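Local coordinates for TolA protein (Pseudomonas aeruginosa, PDB 1LR0) that acts, as the periplasmic C-terminal domain of TolA, in the Tol-Pal system that probably maintains outer membrane integrity and draws the membrane in at division, at residues 33-38 / 112-117; 50-55 / 75-80; 54-59 / 83-88; 58-63 / 92-97. All blocks are in the same frame, centred on the assembly; numbering follows the deposited sequence.

Interaction 1 of 4, residues 33-38 / 112-117; sequences LIVNLV and RRIIFK
The side chains of Val38 and Phe116 cross at about a right angle, Val38 CG1 standing over one ring face as a CH-pi contact, 4.2 Å from the ring centroid and 26° off the normal. Val38 CG2 reaches Phe116 CZ at 3.8 Å. CG of Phe116 is anti to its carbonyl carbon (chi1 -63°). The ring extends from the strand toward the helix. At the ring edge, near the plane, sits Ile34 CG2, 4.2 Å from Phe116 CZ. Val35 and Phe116 run past each other in opposite directions; Val35 CG2, oblique to the ring, lies 4.1 Å from Phe116 CE1 and equally far from CG2 of Ile114. Ile114 CG2 in turn rests against a face of the ring, 3.5 Å above the plane and toward the rim. The contact is wholly apolar and mostly buried, with Val88 of helix 78-91 also touching Val38 and Phe116. The axes of helix 33-38 and strand 112-116 approach to 9.9 Å at -55°. This is the helix-on-sheet packing of an alpha+beta domain, here joining the end of the long helix 4-41 to an outer strand of the three-stranded antiparallel sheet of TolA domain III.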
loop_
_atom_site.group_PDB
_atom_site.type_symbol
_atom_site.label_atom_id
_atom_site.label_comp_id
_atom_site.label_asym_id
_atom_site.label_seq_id
_atom_site.Cartn_x
_atom_site.Cartn_y
_atom_site.Cartn_z
ATOM N N LEU A 33 -2.162 -3.906 -5.380
ATOM C CA LEU A 33 -0.903 -4.345 -5.958
ATOM C C LEU A 33 0.123 -4.583 -4.842
ATOM O O LEU A 33 0.747 -5.611 -4.791
ATOM C CB LEU A 33 -0.443 -3.400 -7.064
ATOM C CG LEU A 33 0.922 -3.672 -7.721
ATOM C CD1 LEU A 33 0.752 -4.875 -8.536
ATOM C CD2 LEU A 33 1.346 -2.518 -8.552
ATOM N N ILE A 34 0.260 -3.670 -3.904
ATOM C CA ILE A 34 1.246 -3.870 -2.859
ATOM C C ILE A 34 0.939 -5.153 -2.112
ATOM O O ILE A 34 1.783 -6.034 -1.904
ATOM C CB ILE A 34 1.224 -2.696 -1.920
ATOM C CG1 ILE A 34 1.788 -1.447 -2.596
ATOM C CG2 ILE A 34 1.983 -2.994 -0.653
ATOM C CD1 ILE A 34 1.598 -0.200 -1.741
ATOM N N VAL A 35 -0.325 -5.294 -1.779
ATOM C CA VAL A 35 -0.728 -6.440 -1.000
ATOM C C VAL A 35 -0.458 -7.724 -1.793
ATOM O O VAL A 35 0.125 -8.682 -1.255
ATOM C CB VAL A 35 -2.237 -6.309 -0.515
ATOM C CG1 VAL A 35 -2.676 -7.642 -0.019
ATOM C CG2 VAL A 35 -2.310 -5.298 0.681
ATOM N N ASN A 36 -0.800 -7.746 -3.073
ATOM C CA ASN A 36 -0.578 -8.966 -3.834
ATOM C C ASN A 36 0.914 -9.288 -3.958
ATOM O O ASN A 36 1.330 -10.433 -3.838
ATOM C CB ASN A 36 -1.219 -8.893 -5.200
ATOM C CG ASN A 36 -2.810 -9.160 -5.146
ATOM O OD1 ASN A 36 -3.272 -10.067 -5.780
ATOM N ND2 ASN A 36 -3.541 -8.438 -4.317
ATOM N N LEU A 37 1.715 -8.252 -4.182
ATOM C CA LEU A 37 3.178 -8.492 -4.395
ATOM C C LEU A 37 3.851 -8.978 -3.132
ATOM O O LEU A 37 4.682 -9.915 -3.158
ATOM C CB LEU A 37 3.852 -7.225 -4.939
ATOM C CG LEU A 37 3.367 -6.783 -6.329
ATOM C CD1 LEU A 37 4.089 -5.422 -6.699
ATOM C CD2 LEU A 37 3.714 -7.842 -7.272
ATOM N N VAL A 38 3.448 -8.401 -1.991
ATOM C CA VAL A 38 3.944 -8.817 -0.677
ATOM C C VAL A 38 3.448 -10.228 -0.397
ATOM O O VAL A 38 4.178 -11.052 0.068
ATOM C CB VAL A 38 3.516 -7.874 0.401
ATOM C CG1 VAL A 38 3.883 -8.368 1.777
ATOM C CG2 VAL A 38 4.054 -6.457 0.162
ATOM N N ARG A 112 4.294 4.932 3.169
ATOM C CA ARG A 112 2.889 4.479 3.194
ATOM C C ARG A 112 2.728 3.359 4.234
ATOM O O ARG A 112 3.556 2.426 4.224
ATOM C CB ARG A 112 2.370 3.939 1.867
ATOM C CG ARG A 112 0.791 3.944 1.827
ATOM C CD ARG A 112 0.116 3.926 0.515
ATOM N NE ARG A 112 -1.339 3.716 0.555
ATOM C CZ ARG A 112 -2.246 4.662 0.755
ATOM N NH1 ARG A 112 -1.878 5.923 0.886
ATOM N NH2 ARG A 112 -3.539 4.332 0.758
ATOM N N ARG A 113 1.711 3.416 5.103
ATOM C CA ARG A 113 1.488 2.350 6.070
ATOM C C ARG A 113 0.434 1.433 5.557
ATOM O O ARG A 113 -0.709 1.874 5.317
ATOM C CB ARG A 113 1.045 2.962 7.398
ATOM C CG ARG A 113 2.116 3.743 8.110
ATOM C CD ARG A 113 1.596 4.496 9.383
ATOM N NE ARG A 113 2.737 5.016 10.096
ATOM C CZ ARG A 113 3.490 6.055 9.698
ATOM N NH1 ARG A 113 3.199 6.745 8.596
ATOM N NH2 ARG A 113 4.549 6.438 10.418
ATOM N N ILE A 114 0.771 0.157 5.429
ATOM C CA ILE A 114 -0.202 -0.855 4.932
ATOM C C ILE A 114 -0.376 -1.931 6.015
ATOM O O ILE A 114 0.573 -2.315 6.669
ATOM C CB ILE A 114 0.419 -1.497 3.704
ATOM C CG1 ILE A 114 0.622 -0.476 2.558
ATOM C CG2 ILE A 114 -0.426 -2.599 3.188
ATOM C CD1 ILE A 114 -0.690 -0.020 1.953
ATOM N N ILE A 115 -1.599 -2.387 6.216
ATOM C CA ILE A 115 -1.882 -3.426 7.156
ATOM C C ILE A 115 -1.872 -4.719 6.445
ATOM O O ILE A 115 -2.540 -4.897 5.442
ATOM C CB ILE A 115 -3.266 -3.161 7.771
ATOM C CG1 ILE A 115 -3.173 -1.915 8.686
ATOM C CG2 ILE A 115 -3.731 -4.366 8.618
ATOM C CD1 ILE A 115 -4.588 -1.509 9.195
ATOM N N PHE A 116 -1.118 -5.642 6.977
ATOM C CA PHE A 116 -1.091 -7.006 6.472
ATOM C C PHE A 116 -1.670 -8.014 7.423
ATOM O O PHE A 116 -1.400 -7.922 8.630
ATOM C CB PHE A 116 0.367 -7.415 6.175
ATOM C CG PHE A 116 0.995 -6.549 5.090
ATOM C CD1 PHE A 116 0.600 -6.675 3.785
ATOM C CD2 PHE A 116 1.967 -5.611 5.378
ATOM C CE1 PHE A 116 1.190 -5.923 2.775
ATOM C CE2 PHE A 116 2.496 -4.844 4.353
ATOM C CZ PHE A 116 2.122 -5.035 3.063
ATOM N N LYS A 117 -2.389 -9.016 6.916
ATOM C CA LYS A 117 -2.979 -10.112 7.708
ATOM C C LYS A 117 -2.518 -11.430 7.107
ATOM O O LYS A 117 -2.484 -11.599 5.863
ATOM C CB LYS A 117 -4.523 -10.067 7.658
ATOM C CG LYS A 117 -5.108 -8.755 8.015
ATOM C CD LYS A 117 -6.647 -8.737 7.907
ATOM C CE LYS A 117 -7.337 -7.340 8.190
ATOM N NZ LYS A 117 -8.872 -7.625 8.111
#

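Interaction 2 of 4, residues 50-55 / 75-80; sequences NGMSVE and SGDKPF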
loop_
_atom_site.group_PDB
_atom_site.type_symbol
_atom_site.label_atom_id
_atom_site.label_comp_id
_atom_site.label_asym_id
_atom_site.label_seq_id
_atom_site.Cartn_x
_atom_site.Cartn_y
_atom_site.Cartn_z
ATOM N N ASN A 50 -4.840 -16.697 11.600
ATOM C CA ASN A 50 -5.976 -15.839 11.258
ATOM C C ASN A 50 -6.312 -14.889 12.415
ATOM O O ASN A 50 -6.302 -15.293 13.586
ATOM C CB ASN A 50 -7.190 -16.673 10.880
ATOM C CG ASN A 50 -7.120 -17.122 9.426
ATOM O OD1 ASN A 50 -6.258 -17.965 9.043
ATOM N ND2 ASN A 50 -7.972 -16.559 8.616
ATOM N N GLY A 51 -6.624 -13.645 12.095
ATOM C CA GLY A 51 -7.001 -12.712 13.154
ATOM C C GLY A 51 -5.912 -11.734 13.480
ATOM O O GLY A 51 -6.098 -10.794 14.209
HETATM N N MSE A 52 -4.684 -12.048 13.061
HETATM C CA MSE A 52 -3.579 -11.136 13.297
HETATM C C MSE A 52 -3.527 -10.019 12.243
HETATM O O MSE A 52 -3.929 -10.223 11.060
HETATM C CB MSE A 52 -2.199 -11.944 13.271
HETATM C CG MSE A 52 -2.023 -12.945 14.408
HETATM SE SE MSE A 52 -0.231 -13.763 14.122
HETATM C CE MSE A 52 -0.234 -14.718 15.891
ATOM N N SER A 53 -2.922 -8.875 12.639
ATOM C CA SER A 53 -2.715 -7.746 11.767
ATOM C C SER A 53 -1.437 -7.058 12.090
ATOM O O SER A 53 -1.177 -6.823 13.261
ATOM C CB SER A 53 -3.852 -6.669 12.022
ATOM O OG SER A 53 -4.993 -7.085 11.388
ATOM N N VAL A 54 -0.594 -6.793 11.108
ATOM C CA VAL A 54 0.579 -5.976 11.343
ATOM C C VAL A 54 0.566 -4.777 10.408
ATOM O O VAL A 54 0.252 -4.929 9.210
ATOM C CB VAL A 54 1.891 -6.754 11.168
ATOM C CG1 VAL A 54 2.042 -7.317 9.701
ATOM C CG2 VAL A 54 3.101 -5.885 11.474
ATOM N N GLU A 55 0.803 -3.581 10.943
ATOM C CA GLU A 55 0.976 -2.406 10.087
ATOM C C GLU A 55 2.481 -2.184 9.826
ATOM O O GLU A 55 3.279 -2.067 10.738
ATOM C CB GLU A 55 0.387 -1.063 10.618
ATOM C CG GLU A 55 0.276 0.045 9.584
ATOM C CD GLU A 55 -0.388 1.245 10.293
ATOM O OE1 GLU A 55 0.043 1.304 11.425
ATOM O OE2 GLU A 55 -1.257 1.990 9.816
ATOM N N SER A 75 1.742 -6.856 15.355
ATOM C CA SER A 75 0.691 -7.840 15.507
ATOM C C SER A 75 0.603 -8.471 16.897
ATOM O O SER A 75 -0.386 -9.191 17.194
ATOM C CB SER A 75 0.909 -9.010 14.536
ATOM O OG SER A 75 2.044 -9.767 14.886
ATOM N N GLY A 76 1.659 -8.288 17.665
ATOM C CA GLY A 76 1.812 -8.996 18.927
ATOM C C GLY A 76 2.624 -10.308 18.774
ATOM O O GLY A 76 2.961 -10.969 19.771
ATOM N N ASP A 77 2.931 -10.701 17.523
ATOM C CA ASP A 77 3.721 -11.899 17.261
ATOM C C ASP A 77 4.911 -11.486 16.450
ATOM O O ASP A 77 4.822 -11.077 15.289
ATOM C CB ASP A 77 2.864 -12.923 16.504
ATOM C CG ASP A 77 3.607 -14.199 16.226
ATOM O OD1 ASP A 77 3.779 -14.998 17.164
ATOM O OD2 ASP A 77 4.141 -14.453 15.097
ATOM N N LYS A 78 6.070 -11.536 17.054
ATOM C CA LYS A 78 7.245 -10.987 16.380
ATOM C C LYS A 78 7.651 -11.737 15.083
ATOM O O LYS A 78 8.042 -11.145 14.151
ATOM C CB LYS A 78 8.379 -10.930 17.391
ATOM C CG LYS A 78 9.684 -10.415 16.799
ATOM C CD LYS A 78 10.692 -9.977 17.885
ATOM C CE LYS A 78 12.108 -9.781 17.315
ATOM N NZ LYS A 78 13.066 -9.669 18.478
ATOM N N PRO A 79 7.554 -13.065 15.016
ATOM C CA PRO A 79 7.854 -13.729 13.761
ATOM C C PRO A 79 6.914 -13.346 12.610
ATOM O O PRO A 79 7.359 -13.188 11.459
ATOM C CB PRO A 79 7.788 -15.215 14.103
ATOM C CG PRO A 79 7.917 -15.245 15.638
ATOM C CD PRO A 79 7.331 -14.004 16.108
ATOM N N PHE A 80 5.618 -13.206 12.867
ATOM C CA PHE A 80 4.752 -12.693 11.785
ATOM C C PHE A 80 5.130 -11.312 11.392
ATOM O O PHE A 80 5.278 -11.021 10.220
ATOM C CB PHE A 80 3.233 -12.729 12.186
ATOM C CG PHE A 80 2.381 -12.123 11.175
ATOM C CD1 PHE A 80 1.489 -11.094 11.517
ATOM C CD2 PHE A 80 2.501 -12.533 9.860
ATOM C CE1 PHE A 80 0.768 -10.498 10.580
ATOM C CE2 PHE A 80 1.736 -11.963 8.897
ATOM C CZ PHE A 80 0.843 -10.884 9.242
HETATM O O HOH W 1 -2.677 -9.005 15.623
#
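An ST turn followed by the capped start of helix 78-91 meets the beginning of the central sheet strand, with Met52, a selenomethionine here, and Val54 packed on Phe80. Met52 runs extended beyond CG and slides past Phe80 in the opposite direction; its SE is 4.9 Å from the ring centroid and 45° off the normal, an oblique Met-aromatic contact. The terminal CE goes on to Asp77 CB at 3.6 Å. From the strand, Val54 CG1 comes obliquely to Phe80 CE1 at 3.5 Å, placed there by a chi1 of 61° that sets CG1 between the backbone N and the carbonyl carbon. Ser75 CA approaches Ser53 O at 3.1 Å in a CA-H...O contact, and one water accepts from Ser53 N and donates to Ser75 O. Within the turn, Asp77 N donates to Ser75 OG, which also bonds to Asp81. Asp77 is the N-cap: its OD2 accepts from Phe80 N at 3.0 Å, on the anti side and 24° out of the carboxylate plane, and has a second partner in Ser47 OG. Pro118 and Leu121 of helix 118-123 also touch Phe80. Apolar, selenium and CA-H...O contacts thus join the segments directly, a water links their backbones, and side-chain hydrogen bonds shape the turn, where the Asp77 carboxylate may be stabilised by the positive end of the helix dipole.

Interaction 3 of 4, residues 54-59 / 83-88; sequences VEVLIE and SAVAAV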
loop_
_atom_site.group_PDB
_atom_site.type_symbol
_atom_site.label_atom_id
_atom_site.label_comp_id
_atom_site.label_asym_id
_atom_site.label_seq_id
_atom_site.Cartn_x
_atom_site.Cartn_y
_atom_site.Cartn_z
ATOM N N VAL A 54 -0.594 -6.793 11.108
ATOM C CA VAL A 54 0.579 -5.976 11.343
ATOM C C VAL A 54 0.566 -4.777 10.408
ATOM O O VAL A 54 0.252 -4.929 9.210
ATOM C CB VAL A 54 1.891 -6.754 11.168
ATOM C CG1 VAL A 54 2.042 -7.317 9.701
ATOM C CG2 VAL A 54 3.101 -5.885 11.474
ATOM N N GLU A 55 0.803 -3.581 10.943
ATOM C CA GLU A 55 0.976 -2.406 10.087
ATOM C C GLU A 55 2.481 -2.184 9.826
ATOM O O GLU A 55 3.279 -2.067 10.738
ATOM C CB GLU A 55 0.387 -1.063 10.618
ATOM C CG GLU A 55 0.276 0.045 9.584
ATOM C CD GLU A 55 -0.388 1.245 10.293
ATOM O OE1 GLU A 55 0.043 1.304 11.425
ATOM O OE2 GLU A 55 -1.257 1.990 9.816
ATOM N N VAL A 56 2.814 -2.022 8.566
ATOM C CA VAL A 56 4.164 -1.817 8.133
ATOM C C VAL A 56 4.293 -0.521 7.405
ATOM O O VAL A 56 3.497 -0.254 6.517
ATOM C CB VAL A 56 4.550 -2.962 7.100
ATOM C CG1 VAL A 56 5.885 -2.673 6.518
ATOM C CG2 VAL A 56 4.519 -4.324 7.815
ATOM N N LEU A 57 5.326 0.247 7.740
ATOM C CA LEU A 57 5.664 1.477 6.996
ATOM C C LEU A 57 6.659 1.116 5.971
ATOM O O LEU A 57 7.693 0.580 6.250
ATOM C CB LEU A 57 6.237 2.468 7.996
ATOM C CG LEU A 57 6.784 3.686 7.292
ATOM C CD1 LEU A 57 5.662 4.580 6.868
ATOM C CD2 LEU A 57 7.712 4.363 8.304
ATOM N N ILE A 58 6.174 1.313 4.766
ATOM C CA ILE A 58 6.848 1.107 3.542
ATOM C C ILE A 58 7.381 2.443 2.992
ATOM O O ILE A 58 6.611 3.397 2.777
ATOM C CB ILE A 58 5.951 0.506 2.543
ATOM C CG1 ILE A 58 5.227 -0.754 3.046
ATOM C CG2 ILE A 58 6.747 0.135 1.348
ATOM C CD1 ILE A 58 4.399 -1.409 1.967
ATOM N N GLU A 59 8.672 2.446 2.704
ATOM C CA GLU A 59 9.369 3.631 2.118
ATOM C C GLU A 59 9.812 3.324 0.700
ATOM O O GLU A 59 10.482 2.312 0.489
ATOM C CB GLU A 59 10.601 3.993 2.989
ATOM C CG GLU A 59 10.177 4.394 4.384
ATOM C CD GLU A 59 11.285 4.846 5.320
ATOM O OE1 GLU A 59 12.270 5.533 4.881
ATOM O OE2 GLU A 59 11.135 4.493 6.525
ATOM N N SER A 83 8.149 -11.485 9.304
ATOM C CA SER A 83 7.847 -12.087 7.975
ATOM C C SER A 83 7.175 -11.110 7.013
ATOM O O SER A 83 7.392 -11.152 5.809
ATOM C CB SER A 83 6.959 -13.340 8.159
ATOM O OG SER A 83 5.584 -13.002 8.446
ATOM N N ALA A 84 6.377 -10.202 7.541
ATOM C CA ALA A 84 5.822 -9.160 6.709
ATOM C C ALA A 84 6.815 -8.112 6.237
ATOM O O ALA A 84 6.812 -7.784 5.056
ATOM C CB ALA A 84 4.588 -8.515 7.360
ATOM N N VAL A 85 7.688 -7.673 7.126
ATOM C CA VAL A 85 8.748 -6.745 6.776
ATOM C C VAL A 85 9.665 -7.380 5.712
ATOM O O VAL A 85 9.952 -6.757 4.708
ATOM C CB VAL A 85 9.529 -6.355 8.049
ATOM C CG1 VAL A 85 10.885 -5.679 7.755
ATOM C CG2 VAL A 85 8.688 -5.500 8.912
ATOM N N ALA A 86 10.032 -8.642 5.886
ATOM C CA ALA A 86 10.925 -9.297 4.904
ATOM C C ALA A 86 10.259 -9.432 3.574
ATOM O O ALA A 86 10.862 -9.252 2.506
ATOM C CB ALA A 86 11.423 -10.677 5.432
ATOM N N ALA A 87 8.959 -9.727 3.594
ATOM C CA ALA A 87 8.224 -9.885 2.369
ATOM C C ALA A 87 8.163 -8.544 1.612
ATOM O O ALA A 87 8.313 -8.530 0.365
ATOM C CB ALA A 87 6.743 -10.448 2.596
ATOM N N VAL A 88 7.934 -7.449 2.336
ATOM C CA VAL A 88 7.904 -6.179 1.690
ATOM C C VAL A 88 9.263 -5.948 0.971
ATOM O O VAL A 88 9.284 -5.492 -0.147
ATOM C CB VAL A 88 7.623 -4.984 2.643
ATOM C CG1 VAL A 88 7.773 -3.604 1.945
ATOM C CG2 VAL A 88 6.095 -5.130 3.133
#
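Val88 wedges between Val56 and Ile58, one methyl to each, where helix 78-91 packs on the central strand of the antiparallel sheet in the TonB C-terminal-type fold. Its CG1, anti to the backbone N (chi1 173°), meets Ile58, whose side chain it crosses obliquely: CG2 of Ile58 is 3.9 Å from Val88 CG1, with Ile58 CG1 and CD1 both at 4.0 Å from the same methyl. The other methyl, Val88 CG2, faces Val56 CG1 at 4.2 Å, the two valines sliding past each other in opposite directions. One turn earlier on the helix, Ala84 offers its CB to two strand residues. Val56 CG2 lies 4.2 Å from this CB and also approaches Val85 CG2 at the looser distance of 4.5 Å. The axes of strand 54-59 and helix 83-88 run in broadly the same direction, 31° apart and 9.3 Å at closest approach. Every second side chain of the strand serves the contact: Val54, Val56 and Ile58. Ala69 of strand 66-73 also touches Val88, which is buried. At the start of the strand segment, Val54 CG1 makes the closest approach to the helix, 3.7 Å from Ala84 CB.

Interaction 4 of 4, residues 58-63 / 92-97; sequences IEMLPD and GRIPEM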
loop_
_atom_site.group_PDB
_atom_site.type_symbol
_atom_site.label_atom_id
_atom_site.label_comp_id
_atom_site.label_asym_id
_atom_site.label_seq_id
_atom_site.Cartn_x
_atom_site.Cartn_y
_atom_site.Cartn_z
ATOM N N ILE A 58 6.174 1.313 4.766
ATOM C CA ILE A 58 6.848 1.107 3.542
ATOM C C ILE A 58 7.381 2.443 2.992
ATOM O O ILE A 58 6.611 3.397 2.777
ATOM C CB ILE A 58 5.951 0.506 2.543
ATOM C CG1 ILE A 58 5.227 -0.754 3.046
ATOM C CG2 ILE A 58 6.747 0.135 1.348
ATOM C CD1 ILE A 58 4.399 -1.409 1.967
ATOM N N GLU A 59 8.672 2.446 2.704
ATOM C CA GLU A 59 9.369 3.631 2.118
ATOM C C GLU A 59 9.812 3.324 0.700
ATOM O O GLU A 59 10.482 2.312 0.489
ATOM C CB GLU A 59 10.601 3.993 2.989
ATOM C CG GLU A 59 10.177 4.394 4.384
ATOM C CD GLU A 59 11.285 4.846 5.320
ATOM O OE1 GLU A 59 12.270 5.533 4.881
ATOM O OE2 GLU A 59 11.135 4.493 6.525
HETATM N N MSE A 60 9.439 4.195 -0.236
HETATM C CA MSE A 60 9.718 4.078 -1.643
HETATM C C MSE A 60 10.298 5.350 -2.273
HETATM O O MSE A 60 10.073 6.455 -1.796
HETATM C CB MSE A 60 8.475 3.693 -2.458
HETATM C CG MSE A 60 8.078 2.226 -2.233
HETATM SE SE MSE A 60 6.537 1.700 -3.223
HETATM C CE MSE A 60 5.262 2.309 -1.751
ATOM N N LEU A 61 10.985 5.150 -3.393
ATOM C CA LEU A 61 11.383 6.260 -4.272
ATOM C C LEU A 61 10.391 6.369 -5.338
ATOM O O LEU A 61 9.721 5.400 -5.673
ATOM C CB LEU A 61 12.733 5.942 -4.938
ATOM C CG LEU A 61 13.866 5.780 -3.956
ATOM C CD1 LEU A 61 15.256 5.365 -4.604
ATOM C CD2 LEU A 61 13.986 7.045 -3.103
ATOM N N PRO A 62 10.323 7.519 -6.000
ATOM C CA PRO A 62 9.376 7.690 -7.086
ATOM C C PRO A 62 9.523 6.666 -8.192
ATOM O O PRO A 62 8.541 6.430 -8.901
ATOM C CB PRO A 62 9.745 9.060 -7.636
ATOM C CG PRO A 62 10.375 9.709 -6.528
ATOM C CD PRO A 62 11.112 8.725 -5.731
ATOM N N ASP A 63 10.690 6.081 -8.410
ATOM C CA ASP A 63 10.771 5.074 -9.464
ATOM C C ASP A 63 10.190 3.690 -9.019
ATOM O O ASP A 63 10.159 2.727 -9.855
ATOM C CB ASP A 63 12.183 4.889 -10.037
ATOM C CG ASP A 63 13.137 4.332 -9.052
ATOM O OD1 ASP A 63 12.715 3.907 -7.916
ATOM O OD2 ASP A 63 14.374 4.273 -9.328
ATOM N N GLY A 92 11.052 -5.678 -3.683
ATOM C CA GLY A 92 12.156 -4.997 -4.377
ATOM C C GLY A 92 11.792 -3.628 -4.952
ATOM O O GLY A 92 12.273 -2.598 -4.555
ATOM N N ARG A 93 10.816 -3.679 -5.836
ATOM C CA ARG A 93 10.312 -2.519 -6.594
ATOM C C ARG A 93 8.894 -2.621 -7.097
ATOM O O ARG A 93 8.478 -3.656 -7.549
ATOM C CB ARG A 93 11.217 -2.215 -7.799
ATOM C CG ARG A 93 11.489 -3.378 -8.762
ATOM C CD ARG A 93 12.554 -3.088 -9.839
ATOM N NE ARG A 93 12.254 -1.986 -10.696
ATOM C CZ ARG A 93 11.672 -2.111 -11.865
ATOM N NH1 ARG A 93 11.309 -3.283 -12.290
ATOM N NH2 ARG A 93 11.493 -1.070 -12.637
ATOM N N ILE A 94 8.253 -1.486 -7.176
ATOM C CA ILE A 94 6.912 -1.371 -7.683
ATOM C C ILE A 94 6.899 -0.244 -8.707
ATOM O O ILE A 94 6.415 0.846 -8.319
ATOM C CB ILE A 94 5.906 -1.125 -6.490
ATOM C CG1 ILE A 94 6.122 -2.236 -5.454
ATOM C CG2 ILE A 94 4.545 -1.240 -7.037
ATOM C CD1 ILE A 94 5.170 -2.191 -4.270
ATOM N N PRO A 95 7.448 -0.468 -9.928
ATOM C CA PRO A 95 7.574 0.604 -10.969
ATOM C C PRO A 95 6.207 1.198 -11.393
ATOM O O PRO A 95 6.050 2.271 -11.992
ATOM C CB PRO A 95 8.289 -0.115 -12.110
ATOM C CG PRO A 95 8.146 -1.614 -11.784
ATOM C CD PRO A 95 8.096 -1.734 -10.308
ATOM N N GLU A 96 5.163 0.440 -11.064
ATOM C CA GLU A 96 3.794 0.903 -11.208
ATOM C C GLU A 96 3.634 2.224 -10.524
ATOM O O GLU A 96 2.819 3.075 -10.968
ATOM C CB GLU A 96 2.741 -0.141 -10.708
ATOM C CG GLU A 96 2.719 -1.434 -11.514
ATOM C CD GLU A 96 3.789 -2.501 -11.145
ATOM O OE1 GLU A 96 4.721 -2.218 -10.360
ATOM O OE2 GLU A 96 3.665 -3.636 -11.645
HETATM N N MSE A 97 4.446 2.542 -9.508
HETATM C CA MSE A 97 4.264 3.794 -8.901
HETATM C C MSE A 97 4.572 4.916 -9.846
HETATM O O MSE A 97 4.171 6.034 -9.593
HETATM C CB MSE A 97 5.137 3.964 -7.711
HETATM C CG MSE A 97 4.884 2.975 -6.653
HETATM SE SE MSE A 97 3.166 3.525 -5.693
HETATM C CE MSE A 97 2.630 1.625 -5.068
HETATM O O HOH W 2 6.147 7.877 -9.001
HETATM O O HOH W 3 12.145 0.940 -10.174
#
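Met60 and Met97, both selenomethionines here, meet at about a right angle where the end of the central sheet strand faces the loop after helix 78-91, with its 3-10 segment 95-97, in the TonB C-terminal-type fold. The selenium of Met60 does the touching: SE lies 4.0 Å from Met97 CG and 4.3 Å from Ile94 CD1. An extended chi2 of 180° carries SE out to these two atoms, whereas the Met97 chain bends at chi2. Both are buried, Met60 also being touched by Phe105 of helix 102-108 and Ile66 of strand 66-73, and Met97 by Tyr109. Asp63, the third large contributor, is solvent-exposed and works through its backbone; its CB turns away and its carboxylate OD1 bonds to Thr65 OG1. The carbonyl Asp63 O takes a CA-H...O contact from Pro95 CA at 3.5 Å, with 159° at the hydrogen, and also accepts from Gln98 NE2. Pro95 CG lies against a face of the Arg93 guanidinium, 3.3 Å above its plane and toward the rim. Inside the 3-10 turn Met97 N bonds to Ile94 O. Two waters complete the join: one donates to Pro62 O and to Met97 O, and the other donates to Asp63 O at 2.7 Å while accepting from Arg93 NE at 3.0 Å.

Strand 54-60, with the residues just before and after it, supplies one side of interactions 2, 3 and 4, whose centres are spread along the strand: 11 Å between 2 and 3, 14 Å between 3 and 4, 24 Å between 2 and 4. Interaction 1 closes the long chain loop in which the others are nested. It joins their sheet through neighbouring strand 111-116, Phe116 N lying 2.7 Å from Val54 O and Arg112 N 2.8 Å from Ile58 O. Helix 4-41 also meets interaction 3 through Val38 CG1, 3.6 Å from Ala87 CB, and interaction 4 through Ile34 CG1, 3.8 Å from Ile94 CD1. The side chains of Val38 and Phe80 are about 13 and 14 Å from a bound zinc ion.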